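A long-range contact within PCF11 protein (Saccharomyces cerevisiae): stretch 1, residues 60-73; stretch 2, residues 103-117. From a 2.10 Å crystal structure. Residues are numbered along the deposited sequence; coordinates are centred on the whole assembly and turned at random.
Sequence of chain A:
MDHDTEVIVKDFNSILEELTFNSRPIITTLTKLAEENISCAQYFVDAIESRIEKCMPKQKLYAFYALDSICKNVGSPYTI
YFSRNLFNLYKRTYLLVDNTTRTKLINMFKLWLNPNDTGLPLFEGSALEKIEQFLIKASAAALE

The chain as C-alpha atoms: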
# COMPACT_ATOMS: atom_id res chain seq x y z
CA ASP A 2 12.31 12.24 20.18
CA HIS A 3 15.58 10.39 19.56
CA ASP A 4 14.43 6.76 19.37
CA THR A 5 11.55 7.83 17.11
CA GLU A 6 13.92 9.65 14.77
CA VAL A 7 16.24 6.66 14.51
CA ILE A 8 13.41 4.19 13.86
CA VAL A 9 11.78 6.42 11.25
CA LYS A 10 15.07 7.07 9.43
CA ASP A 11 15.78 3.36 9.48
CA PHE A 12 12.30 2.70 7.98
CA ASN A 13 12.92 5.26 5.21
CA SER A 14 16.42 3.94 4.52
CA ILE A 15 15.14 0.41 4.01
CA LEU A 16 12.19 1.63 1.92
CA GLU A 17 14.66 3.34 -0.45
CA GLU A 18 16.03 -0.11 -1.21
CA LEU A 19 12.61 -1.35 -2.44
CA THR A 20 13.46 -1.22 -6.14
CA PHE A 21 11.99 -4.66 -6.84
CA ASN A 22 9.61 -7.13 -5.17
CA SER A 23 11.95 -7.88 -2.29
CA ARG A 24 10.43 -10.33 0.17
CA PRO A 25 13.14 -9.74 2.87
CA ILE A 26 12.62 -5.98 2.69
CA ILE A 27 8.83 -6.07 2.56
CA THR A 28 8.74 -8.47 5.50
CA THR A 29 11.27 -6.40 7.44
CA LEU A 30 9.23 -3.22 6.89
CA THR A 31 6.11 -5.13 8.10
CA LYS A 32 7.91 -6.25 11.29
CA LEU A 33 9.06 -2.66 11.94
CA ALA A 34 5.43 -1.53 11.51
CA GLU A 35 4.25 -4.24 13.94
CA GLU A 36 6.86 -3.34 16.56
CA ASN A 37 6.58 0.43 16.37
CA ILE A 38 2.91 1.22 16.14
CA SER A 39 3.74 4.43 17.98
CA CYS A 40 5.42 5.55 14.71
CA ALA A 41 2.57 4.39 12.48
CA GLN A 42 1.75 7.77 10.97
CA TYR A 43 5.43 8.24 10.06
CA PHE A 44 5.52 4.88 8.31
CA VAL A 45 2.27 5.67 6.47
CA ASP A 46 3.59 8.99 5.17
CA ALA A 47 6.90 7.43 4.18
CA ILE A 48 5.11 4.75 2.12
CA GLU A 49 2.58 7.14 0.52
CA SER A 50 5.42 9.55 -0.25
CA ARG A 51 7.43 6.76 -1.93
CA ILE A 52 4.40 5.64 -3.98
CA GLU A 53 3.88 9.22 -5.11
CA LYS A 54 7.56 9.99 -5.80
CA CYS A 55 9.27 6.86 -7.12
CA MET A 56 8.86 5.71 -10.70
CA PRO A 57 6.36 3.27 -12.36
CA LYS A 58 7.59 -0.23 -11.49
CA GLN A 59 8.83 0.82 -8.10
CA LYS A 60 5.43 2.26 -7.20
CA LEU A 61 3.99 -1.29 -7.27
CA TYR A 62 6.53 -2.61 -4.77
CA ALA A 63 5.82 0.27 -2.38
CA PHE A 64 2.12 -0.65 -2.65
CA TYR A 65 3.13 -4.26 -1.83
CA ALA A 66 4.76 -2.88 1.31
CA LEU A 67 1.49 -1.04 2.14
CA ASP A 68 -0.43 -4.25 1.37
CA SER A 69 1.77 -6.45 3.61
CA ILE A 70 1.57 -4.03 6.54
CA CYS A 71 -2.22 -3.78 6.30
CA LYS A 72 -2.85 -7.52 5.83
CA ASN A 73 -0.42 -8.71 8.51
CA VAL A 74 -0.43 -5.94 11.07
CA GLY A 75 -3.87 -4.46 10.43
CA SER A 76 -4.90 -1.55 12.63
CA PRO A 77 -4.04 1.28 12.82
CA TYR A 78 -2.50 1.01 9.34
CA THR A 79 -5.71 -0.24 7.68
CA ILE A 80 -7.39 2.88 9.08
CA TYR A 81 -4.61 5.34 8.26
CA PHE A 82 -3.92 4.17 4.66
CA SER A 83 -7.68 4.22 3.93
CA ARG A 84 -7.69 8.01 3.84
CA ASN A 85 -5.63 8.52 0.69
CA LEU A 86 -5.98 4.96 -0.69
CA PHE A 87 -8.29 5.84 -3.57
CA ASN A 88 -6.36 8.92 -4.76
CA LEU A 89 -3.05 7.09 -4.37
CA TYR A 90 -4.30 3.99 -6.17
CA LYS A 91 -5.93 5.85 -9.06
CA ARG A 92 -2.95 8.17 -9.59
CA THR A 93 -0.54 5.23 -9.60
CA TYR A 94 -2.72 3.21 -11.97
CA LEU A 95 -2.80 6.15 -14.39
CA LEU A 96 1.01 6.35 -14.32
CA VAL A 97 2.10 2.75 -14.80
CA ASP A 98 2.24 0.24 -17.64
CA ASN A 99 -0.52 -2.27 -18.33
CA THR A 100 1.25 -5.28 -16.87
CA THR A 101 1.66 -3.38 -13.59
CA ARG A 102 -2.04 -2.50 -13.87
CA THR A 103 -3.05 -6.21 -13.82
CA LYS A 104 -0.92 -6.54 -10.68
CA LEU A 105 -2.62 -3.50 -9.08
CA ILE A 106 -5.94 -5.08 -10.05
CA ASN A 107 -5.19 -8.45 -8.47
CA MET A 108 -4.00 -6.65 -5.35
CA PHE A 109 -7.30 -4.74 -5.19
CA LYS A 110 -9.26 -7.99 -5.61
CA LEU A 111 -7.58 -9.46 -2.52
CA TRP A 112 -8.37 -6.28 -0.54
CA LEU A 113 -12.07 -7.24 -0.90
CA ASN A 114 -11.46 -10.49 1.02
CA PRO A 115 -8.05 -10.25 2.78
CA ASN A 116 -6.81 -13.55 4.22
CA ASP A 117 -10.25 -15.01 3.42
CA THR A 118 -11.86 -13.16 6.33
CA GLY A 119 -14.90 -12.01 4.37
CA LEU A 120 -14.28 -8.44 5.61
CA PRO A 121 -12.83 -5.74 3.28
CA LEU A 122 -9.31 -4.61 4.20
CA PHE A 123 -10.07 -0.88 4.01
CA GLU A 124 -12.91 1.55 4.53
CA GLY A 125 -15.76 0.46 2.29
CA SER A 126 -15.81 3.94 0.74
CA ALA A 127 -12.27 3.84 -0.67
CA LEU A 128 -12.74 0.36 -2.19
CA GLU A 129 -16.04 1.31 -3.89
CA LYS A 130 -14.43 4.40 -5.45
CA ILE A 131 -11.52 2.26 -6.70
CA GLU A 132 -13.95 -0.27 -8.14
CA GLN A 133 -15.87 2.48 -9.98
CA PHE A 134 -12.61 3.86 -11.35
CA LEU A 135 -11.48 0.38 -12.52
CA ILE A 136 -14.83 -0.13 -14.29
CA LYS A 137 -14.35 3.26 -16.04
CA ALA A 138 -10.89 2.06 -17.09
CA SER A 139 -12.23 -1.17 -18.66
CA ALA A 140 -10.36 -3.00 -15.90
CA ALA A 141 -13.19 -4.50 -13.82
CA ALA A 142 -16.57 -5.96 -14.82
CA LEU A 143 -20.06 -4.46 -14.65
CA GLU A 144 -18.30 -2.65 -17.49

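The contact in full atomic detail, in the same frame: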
# COMPACT_ATOMS: atom_id res chain seq x y z
N LYS A 60 6.64 1.88 -7.91
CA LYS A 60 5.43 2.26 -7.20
C LYS A 60 4.65 1.01 -6.75
O LYS A 60 4.03 1.00 -5.68
CB LYS A 60 4.51 3.14 -8.07
CG LYS A 60 5.05 4.54 -8.45
CD LYS A 60 3.97 5.31 -9.22
CE LYS A 60 4.46 6.69 -9.73
NZ LYS A 60 5.08 7.56 -8.67
N LEU A 61 4.68 -0.03 -7.58
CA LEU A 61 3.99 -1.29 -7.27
C LEU A 61 4.57 -1.92 -6.01
O LEU A 61 3.84 -2.35 -5.14
CB LEU A 61 4.12 -2.30 -8.41
CG LEU A 61 3.49 -3.69 -8.18
CD1 LEU A 61 1.98 -3.53 -7.96
CD2 LEU A 61 3.75 -4.63 -9.37
N TYR A 62 5.90 -1.98 -5.92
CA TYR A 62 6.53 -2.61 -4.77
C TYR A 62 6.27 -1.85 -3.47
O TYR A 62 6.16 -2.47 -2.41
CB TYR A 62 8.02 -2.79 -5.06
CG TYR A 62 8.22 -3.41 -6.43
CD1 TYR A 62 7.57 -4.60 -6.79
CD2 TYR A 62 9.03 -2.79 -7.39
CE1 TYR A 62 7.72 -5.15 -8.07
CE2 TYR A 62 9.19 -3.32 -8.66
CZ TYR A 62 8.53 -4.50 -9.00
OH TYR A 62 8.67 -5.00 -10.27
N ALA A 63 6.13 -0.53 -3.56
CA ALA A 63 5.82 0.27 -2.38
C ALA A 63 4.38 -0.06 -1.97
O ALA A 63 4.05 -0.13 -0.78
CB ALA A 63 5.95 1.78 -2.69
N PHE A 64 3.50 -0.26 -2.96
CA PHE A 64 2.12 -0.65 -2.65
C PHE A 64 2.12 -2.07 -2.04
O PHE A 64 1.25 -2.40 -1.24
CB PHE A 64 1.24 -0.63 -3.91
CG PHE A 64 0.17 0.44 -3.89
CD1 PHE A 64 -0.86 0.39 -2.94
CD2 PHE A 64 0.18 1.48 -4.82
CE1 PHE A 64 -1.87 1.35 -2.92
CE2 PHE A 64 -0.83 2.46 -4.81
CZ PHE A 64 -1.85 2.39 -3.86
N TYR A 65 3.08 -2.91 -2.43
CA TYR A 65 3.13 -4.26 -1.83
C TYR A 65 3.55 -4.13 -0.38
O TYR A 65 3.13 -4.90 0.47
CB TYR A 65 4.08 -5.20 -2.58
CG TYR A 65 3.57 -5.72 -3.91
CD1 TYR A 65 2.25 -5.52 -4.32
CD2 TYR A 65 4.41 -6.45 -4.76
CE1 TYR A 65 1.78 -6.05 -5.56
CE2 TYR A 65 3.96 -6.97 -5.97
CZ TYR A 65 2.64 -6.77 -6.37
OH TYR A 65 2.19 -7.33 -7.54
N ALA A 66 4.37 -3.12 -0.08
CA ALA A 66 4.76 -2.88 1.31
C ALA A 66 3.50 -2.46 2.10
O ALA A 66 3.24 -2.98 3.19
CB ALA A 66 5.81 -1.77 1.36
N LEU A 67 2.74 -1.53 1.55
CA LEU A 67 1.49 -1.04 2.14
C LEU A 67 0.53 -2.23 2.36
O LEU A 67 -0.08 -2.37 3.41
CB LEU A 67 0.84 -0.02 1.19
CG LEU A 67 -0.47 0.69 1.58
CD1 LEU A 67 -0.63 1.98 0.76
CD2 LEU A 67 -1.68 -0.24 1.34
N ASP A 68 0.42 -3.07 1.33
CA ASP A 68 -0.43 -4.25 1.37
C ASP A 68 -0.02 -5.22 2.49
O ASP A 68 -0.87 -5.68 3.25
CB ASP A 68 -0.34 -4.98 0.02
CG ASP A 68 -1.25 -6.19 -0.05
OD1 ASP A 68 -2.46 -6.02 -0.26
OD2 ASP A 68 -0.74 -7.32 0.10
N SER A 69 1.27 -5.52 2.59
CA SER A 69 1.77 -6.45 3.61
C SER A 69 1.50 -5.91 5.02
O SER A 69 1.00 -6.63 5.88
CB SER A 69 3.27 -6.71 3.39
OG SER A 69 3.79 -7.61 4.36
N ILE A 70 1.81 -4.64 5.24
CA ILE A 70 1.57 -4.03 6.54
C ILE A 70 0.09 -4.08 6.93
O ILE A 70 -0.26 -4.43 8.06
CB ILE A 70 2.09 -2.56 6.53
CG1 ILE A 70 3.63 -2.57 6.57
CG2 ILE A 70 1.49 -1.77 7.71
CD1 ILE A 70 4.25 -1.24 6.16
N CYS A 71 -0.80 -3.75 5.99
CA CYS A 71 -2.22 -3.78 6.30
C CYS A 71 -2.77 -5.19 6.54
O CYS A 71 -3.54 -5.41 7.47
CB CYS A 71 -3.01 -3.11 5.19
SG CYS A 71 -2.76 -1.33 5.17
N LYS A 72 -2.39 -6.14 5.69
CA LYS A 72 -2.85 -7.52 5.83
C LYS A 72 -2.28 -8.28 7.03
O LYS A 72 -2.96 -9.12 7.61
CB LYS A 72 -2.51 -8.31 4.57
CG LYS A 72 -3.51 -8.13 3.44
CD LYS A 72 -3.09 -8.94 2.24
CE LYS A 72 -4.12 -8.86 1.12
NZ LYS A 72 -3.57 -9.50 -0.10
N ASN A 73 -1.05 -7.98 7.42
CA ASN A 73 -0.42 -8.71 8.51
C ASN A 73 -0.41 -8.02 9.85
O ASN A 73 -0.37 -8.68 10.89
CB ASN A 73 1.00 -9.11 8.11
CG ASN A 73 1.02 -9.96 6.86
OD1 ASN A 73 0.36 -11.00 6.80
ND2 ASN A 73 1.76 -9.53 5.85
N THR A 103 -2.41 -4.93 -14.17
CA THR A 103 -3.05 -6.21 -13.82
C THR A 103 -2.62 -6.59 -12.41
O THR A 103 -3.38 -7.22 -11.69
CB THR A 103 -2.68 -7.39 -14.78
OG1 THR A 103 -1.27 -7.66 -14.69
CG2 THR A 103 -3.06 -7.06 -16.21
N LYS A 104 -1.40 -6.24 -12.03
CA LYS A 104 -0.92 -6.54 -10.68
C LYS A 104 -1.64 -5.66 -9.65
O LYS A 104 -2.01 -6.14 -8.57
CB LYS A 104 0.61 -6.37 -10.61
CG LYS A 104 1.33 -7.63 -11.12
CD LYS A 104 2.67 -7.34 -11.72
CE LYS A 104 3.45 -8.66 -11.97
NZ LYS A 104 2.58 -9.87 -12.14
N LEU A 105 -1.87 -4.39 -9.99
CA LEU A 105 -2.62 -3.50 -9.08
C LEU A 105 -4.06 -4.01 -8.97
O LEU A 105 -4.69 -3.90 -7.93
CB LEU A 105 -2.68 -2.07 -9.62
CG LEU A 105 -1.36 -1.29 -9.62
CD1 LEU A 105 -1.56 0.01 -10.35
CD2 LEU A 105 -0.88 -1.07 -8.17
N ILE A 106 -4.57 -4.59 -10.06
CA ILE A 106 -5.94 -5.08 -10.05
C ILE A 106 -6.08 -6.31 -9.16
O ILE A 106 -7.03 -6.43 -8.38
CB ILE A 106 -6.41 -5.40 -11.50
CG1 ILE A 106 -6.55 -4.07 -12.28
CG2 ILE A 106 -7.75 -6.22 -11.50
CD1 ILE A 106 -6.57 -4.26 -13.81
N ASN A 107 -5.15 -7.25 -9.29
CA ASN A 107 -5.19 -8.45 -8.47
C ASN A 107 -5.06 -8.08 -7.00
O ASN A 107 -5.75 -8.63 -6.14
CB ASN A 107 -4.09 -9.43 -8.90
CG ASN A 107 -4.42 -10.09 -10.24
OD1 ASN A 107 -5.56 -10.03 -10.69
ND2 ASN A 107 -3.43 -10.70 -10.88
N MET A 108 -4.19 -7.11 -6.72
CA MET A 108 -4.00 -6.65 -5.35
C MET A 108 -5.31 -6.10 -4.79
O MET A 108 -5.67 -6.39 -3.64
CB MET A 108 -2.90 -5.58 -5.30
CG MET A 108 -2.69 -4.94 -3.92
SD MET A 108 -1.42 -3.65 -4.03
CE MET A 108 -2.35 -2.37 -5.02
N PHE A 109 -6.01 -5.31 -5.59
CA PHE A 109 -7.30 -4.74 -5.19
C PHE A 109 -8.32 -5.86 -4.92
O PHE A 109 -9.08 -5.81 -3.95
CB PHE A 109 -7.82 -3.83 -6.31
CG PHE A 109 -9.27 -3.47 -6.16
CD1 PHE A 109 -9.68 -2.55 -5.19
CD2 PHE A 109 -10.22 -4.08 -6.96
CE1 PHE A 109 -11.03 -2.26 -5.00
CE2 PHE A 109 -11.59 -3.80 -6.78
CZ PHE A 109 -11.99 -2.89 -5.80
N LYS A 110 -8.35 -6.87 -5.79
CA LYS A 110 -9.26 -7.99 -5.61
C LYS A 110 -9.07 -8.64 -4.24
O LYS A 110 -10.04 -8.95 -3.56
CB LYS A 110 -9.04 -9.06 -6.68
CG LYS A 110 -9.76 -8.82 -8.00
CD LYS A 110 -9.58 -10.06 -8.87
CE LYS A 110 -10.31 -9.96 -10.18
NZ LYS A 110 -10.20 -11.27 -10.87
N LEU A 111 -7.82 -8.84 -3.82
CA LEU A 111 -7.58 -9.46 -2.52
C LEU A 111 -7.95 -8.52 -1.37
O LEU A 111 -8.20 -8.99 -0.26
CB LEU A 111 -6.13 -9.92 -2.39
CG LEU A 111 -5.69 -10.96 -3.42
CD1 LEU A 111 -4.25 -11.37 -3.13
CD2 LEU A 111 -6.61 -12.19 -3.37
N TRP A 112 -7.99 -7.20 -1.61
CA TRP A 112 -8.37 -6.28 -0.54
C TRP A 112 -9.85 -6.47 -0.19
O TRP A 112 -10.27 -6.13 0.90
CB TRP A 112 -8.16 -4.80 -0.91
CG TRP A 112 -6.72 -4.33 -1.01
CD1 TRP A 112 -5.61 -4.94 -0.50
CD2 TRP A 112 -6.26 -3.14 -1.65
NE1 TRP A 112 -4.48 -4.19 -0.77
CE2 TRP A 112 -4.86 -3.08 -1.48
CE3 TRP A 112 -6.90 -2.11 -2.35
CZ2 TRP A 112 -4.08 -2.02 -1.99
CZ3 TRP A 112 -6.13 -1.05 -2.86
CH2 TRP A 112 -4.73 -1.02 -2.67
N LEU A 113 -10.63 -7.00 -1.12
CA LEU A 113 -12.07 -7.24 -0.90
C LEU A 113 -12.32 -8.43 0.04
O LEU A 113 -13.36 -8.53 0.66
CB LEU A 113 -12.78 -7.49 -2.25
CG LEU A 113 -13.46 -6.34 -3.01
CD1 LEU A 113 -13.05 -4.98 -2.48
CD2 LEU A 113 -13.16 -6.50 -4.48
N ASN A 114 -11.35 -9.33 0.14
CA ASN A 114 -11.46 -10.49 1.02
C ASN A 114 -10.05 -10.87 1.49
O ASN A 114 -9.54 -11.95 1.17
CB ASN A 114 -12.14 -11.66 0.28
CG ASN A 114 -12.34 -12.88 1.19
OD1 ASN A 114 -12.64 -12.73 2.37
ND2 ASN A 114 -12.18 -14.08 0.62
N PRO A 115 -9.41 -9.99 2.28
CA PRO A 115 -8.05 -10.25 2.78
C PRO A 115 -7.95 -11.48 3.69
O PRO A 115 -8.73 -11.61 4.63
CB PRO A 115 -7.70 -8.97 3.52
CG PRO A 115 -9.04 -8.60 4.15
CD PRO A 115 -10.03 -8.86 3.01
N ASN A 116 -7.00 -12.36 3.40
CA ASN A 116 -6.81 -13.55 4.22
C ASN A 116 -8.09 -14.35 4.40
O ASN A 116 -8.28 -15.00 5.42
CB ASN A 116 -6.26 -13.12 5.59
CG ASN A 116 -4.94 -12.36 5.46
OD1 ASN A 116 -4.81 -11.22 5.90
ND2 ASN A 116 -3.97 -12.99 4.84
N ASP A 117 -8.96 -14.30 3.40
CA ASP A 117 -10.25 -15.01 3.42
C ASP A 117 -11.07 -14.75 4.68
O ASP A 117 -11.67 -15.67 5.22
CB ASP A 117 -10.05 -16.52 3.25
CG ASP A 117 -11.37 -17.26 2.99
OD1 ASP A 117 -12.21 -16.71 2.25
OD2 ASP A 117 -11.57 -18.38 3.51
O HOH W 1 -0.58 -8.29 -7.60
O HOH W 2 -3.95 -7.58 -2.02
O HOH W 3 -4.98 -12.09 1.20

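The most distinctive feature of this contact is a buried tryptophan whose one polar side-chain atom is answered by a carboxylate from the neighbouring helix: Trp-112 NE1 donates a hydrogen bond to Asp-68 OD1 at 2.8 Å. Asp-68 points toward the second stretch, and its oxygen meets the indole at the ring edge, near the ring plane, where the N-H lies. The same OD1 also accepts from a water that donates to Met-108 O and accepts from Lys-72 NZ, so one small polar cluster ties both helices together. Lys-72 adds a salt bridge within its own helix, NZ to Asp-68 OD2 at 3.6 Å.

The two helices run nearly parallel, 12° apart, with axes 10.9 Å from each other at closest approach. That spacing leaves room for large side chains. Phe-64, buried and directed toward the second helix, touches three of them: its CD1 lies 3.8 Å from Met-108 CE, its CE1 3.7 Å from Trp-112 CH2, and its CD2 4.3 Å from Leu-105 CD2. Met-108 suits the centre because its long, unbranched chain extends between two aromatic rings; besides meeting Phe-64, it brings SD to the edge of the Tyr-65 ring, 4.1 Å from CD1. Towards the start of the stretches, Leu-61 CD1 packs against Leu-105 CD2 at 3.8 Å, closing the apolar layer with branched aliphatic groups.

Amphipathic residues serve the more open margins. Lys-104 lays its methylene chain against Leu-61, CD to CD2 at 3.7 Å, while its end leads away. Tyr-65 uses its hydroxyl to reach a water that donates to Lys-104 O. At the far end, Lys-72 is extended: its CG lies 4.3 Å from Pro-115 CB, and its NZ reaches 3.5 Å from Leu-111 CB. In all, the contact buries 602 Å², summed over both sides.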